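Local coordinates for protein zinc chaperone AztD (Citrobacter koseri, PDB 6CMK) that binds zinc in the periplasm as a chaperone and hands one zinc ion directly to the solute-binding protein AztC, at residues T78-Q83 with G125-R130. Residues are numbered along the deposited sequence; the frame is centred on the assembly and turned at random.
Sequences TIFAIQ and GHFVER
F80 and F127 meet between two neighbouring blades of the beta-propeller. F80 lies on strand 78-83, the second strand of its blade. F127 lies on strand 124-130, the first strand of the next blade. The two strands run nearly antiparallel, at 165°, with axes 8.4 Å apart. No hydrogen bond links the two segments. The contact is made by side chains and, at G125, by a backbone carbonyl. CE2 of F127 lies over one face of F80, and CZ is close to CD1 of F80. CE2 sits 3.4 Å from CG of F80, displaced toward the rim of that ring. The planes are tilted by 32° and the centroids are 4.7 Å apart, an oblique pair. In return, CB of F80 makes a CH-pi contact over the face of F127. F127 gets there because its CG is anti to the backbone N (chi1 170°), which carries the ring across to the other blade. I82 packs beside this pair. Its CD1 touches CB of F127 at 3.9 Å and meets that ring obliquely. F80 and F127 both also rest on I134 of strand 133-138, the next strand of the second blade.

Between G125 and F127, CB of H126 is directed away from strand 78-83. Its NE2 binds the high-affinity zinc of site 1 together with H169 and H216. CB of F127 and CB of H126 leave opposite sides of one strand. At the G125 end, the carbonyl O accepts a hydrogen bond from Q136 NE2, and CG2 of I82 lies 3.7 Å from that same O of G125.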
loop_
_atom_site.group_PDB
_atom_site.type_symbol
_atom_site.label_atom_id
_atom_site.label_comp_id
_atom_site.label_asym_id
_atom_site.label_seq_id
_atom_site.Cartn_x
_atom_site.Cartn_y
_atom_site.Cartn_z
ATOM N N THR B 78 0.310 6.922 -13.622
ATOM C CA THR B 78 -0.066 7.029 -15.026
ATOM C C THR B 78 -1.577 7.041 -15.172
ATOM O O THR B 78 -2.295 6.396 -14.400
ATOM C CB THR B 78 0.521 5.885 -15.859
ATOM O OG1 THR B 78 0.069 4.627 -15.356
ATOM C CG2 THR B 78 2.040 5.935 -15.829
ATOM N N ILE B 79 -2.028 7.822 -16.155
ATOM C CA ILE B 79 -3.408 7.922 -16.602
ATOM C C ILE B 79 -3.426 7.463 -18.050
ATOM O O ILE B 79 -2.598 7.909 -18.847
ATOM C CB ILE B 79 -3.937 9.369 -16.520
ATOM C CG1 ILE B 79 -3.716 9.983 -15.138
ATOM C CG2 ILE B 79 -5.399 9.434 -16.946
ATOM C CD1 ILE B 79 -4.430 9.276 -14.049
ATOM N N PHE B 80 -4.354 6.584 -18.390
ATOM C CA PHE B 80 -4.504 6.121 -19.763
ATOM C C PHE B 80 -5.809 6.646 -20.340
ATOM O O PHE B 80 -6.845 6.643 -19.671
ATOM C CB PHE B 80 -4.435 4.595 -19.829
ATOM C CG PHE B 80 -3.061 4.062 -19.526
ATOM C CD1 PHE B 80 -2.639 3.918 -18.224
ATOM C CD2 PHE B 80 -2.185 3.744 -20.546
ATOM C CE1 PHE B 80 -1.364 3.442 -17.940
ATOM C CE2 PHE B 80 -0.913 3.271 -20.270
ATOM C CZ PHE B 80 -0.506 3.122 -18.961
ATOM N N ALA B 81 -5.731 7.126 -21.576
ATOM C CA ALA B 81 -6.848 7.767 -22.262
ATOM C C ALA B 81 -7.184 6.904 -23.475
ATOM O O ALA B 81 -6.492 6.954 -24.501
ATOM C CB ALA B 81 -6.496 9.200 -22.652
ATOM N N ILE B 82 -8.230 6.098 -23.338
ATOM C CA ILE B 82 -8.623 5.134 -24.354
ATOM C C ILE B 82 -9.565 5.839 -25.322
ATOM O O ILE B 82 -10.621 6.345 -24.918
ATOM C CB ILE B 82 -9.292 3.901 -23.720
ATOM C CG1 ILE B 82 -8.291 3.057 -22.918
ATOM C CG2 ILE B 82 -9.892 3.008 -24.802
ATOM C CD1 ILE B 82 -7.874 3.602 -21.554
ATOM N N GLN B 83 -9.193 5.858 -26.604
ATOM C CA GLN B 83 -9.925 6.578 -27.647
ATOM C C GLN B 83 -10.440 5.569 -28.673
ATOM O O GLN B 83 -9.820 5.334 -29.711
ATOM C CB GLN B 83 -9.016 7.625 -28.268
ATOM C CG GLN B 83 -8.522 8.651 -27.256
ATOM C CD GLN B 83 -7.174 9.234 -27.610
ATOM O OE1 GLN B 83 -7.025 9.896 -28.628
ATOM N NE2 GLN B 83 -6.173 8.976 -26.767
ATOM N N GLY B 125 -10.698 -1.053 -26.297
ATOM C CA GLY B 125 -11.791 -1.207 -25.367
ATOM C C GLY B 125 -11.302 -1.267 -23.939
ATOM O O GLY B 125 -10.671 -0.322 -23.466
ATOM N N HIS B 126 -11.545 -2.387 -23.258
ATOM C CA HIS B 126 -11.315 -2.454 -21.820
ATOM C C HIS B 126 -9.835 -2.410 -21.472
ATOM O O HIS B 126 -9.000 -3.067 -22.095
ATOM C CB HIS B 126 -11.954 -3.709 -21.237
ATOM C CG HIS B 126 -13.438 -3.596 -21.081
ATOM N ND1 HIS B 126 -14.053 -3.518 -19.851
ATOM C CD2 HIS B 126 -14.426 -3.508 -22.003
ATOM C CE1 HIS B 126 -15.358 -3.405 -20.021
ATOM N NE2 HIS B 126 -15.610 -3.397 -21.318
ATOM N N PHE B 127 -9.529 -1.612 -20.461
ATOM C CA PHE B 127 -8.189 -1.444 -19.926
ATOM C C PHE B 127 -8.176 -2.028 -18.523
ATOM O O PHE B 127 -9.084 -1.758 -17.731
ATOM C CB PHE B 127 -7.819 0.042 -19.904
ATOM C CG PHE B 127 -6.562 0.358 -19.152
ATOM C CD1 PHE B 127 -6.580 0.534 -17.775
ATOM C CD2 PHE B 127 -5.364 0.535 -19.828
ATOM C CE1 PHE B 127 -5.421 0.837 -17.095
ATOM C CE2 PHE B 127 -4.205 0.849 -19.141
ATOM C CZ PHE B 127 -4.236 1.002 -17.779
ATOM N N VAL B 128 -7.170 -2.847 -18.223
ATOM C CA VAL B 128 -6.977 -3.382 -16.878
ATOM C C VAL B 128 -5.515 -3.222 -16.504
ATOM O O VAL B 128 -4.628 -3.666 -17.242
ATOM C CB VAL B 128 -7.382 -4.864 -16.759
ATOM C CG1 VAL B 128 -7.138 -5.347 -15.326
ATOM C CG2 VAL B 128 -8.830 -5.082 -17.135
ATOM N N GLU B 129 -5.264 -2.612 -15.351
ATOM C CA GLU B 129 -3.923 -2.528 -14.795
ATOM C C GLU B 129 -3.949 -3.032 -13.361
ATOM O O GLU B 129 -4.909 -2.787 -12.621
ATOM C CB GLU B 129 -3.384 -1.100 -14.855
ATOM C CG GLU B 129 -1.965 -0.931 -14.334
ATOM C CD GLU B 129 -1.900 -0.725 -12.832
ATOM O OE1 GLU B 129 -2.923 -0.313 -12.239
ATOM O OE2 GLU B 129 -0.812 -0.940 -12.256
ATOM N N ARG B 130 -2.914 -3.776 -12.982
ATOM C CA ARG B 130 -2.761 -4.169 -11.589
ATOM C C ARG B 130 -1.293 -4.437 -11.311
ATOM O O ARG B 130 -0.615 -5.097 -12.098
ATOM C CB ARG B 130 -3.614 -5.402 -11.245
ATOM C CG ARG B 130 -3.529 -6.555 -12.242
ATOM C CD ARG B 130 -4.509 -7.675 -11.876
ATOM N NE ARG B 130 -4.252 -8.201 -10.536
ATOM C CZ ARG B 130 -3.275 -9.052 -10.228
ATOM N NH1 ARG B 130 -2.459 -9.487 -11.160
ATOM N NH2 ARG B 130 -3.110 -9.458 -8.981
#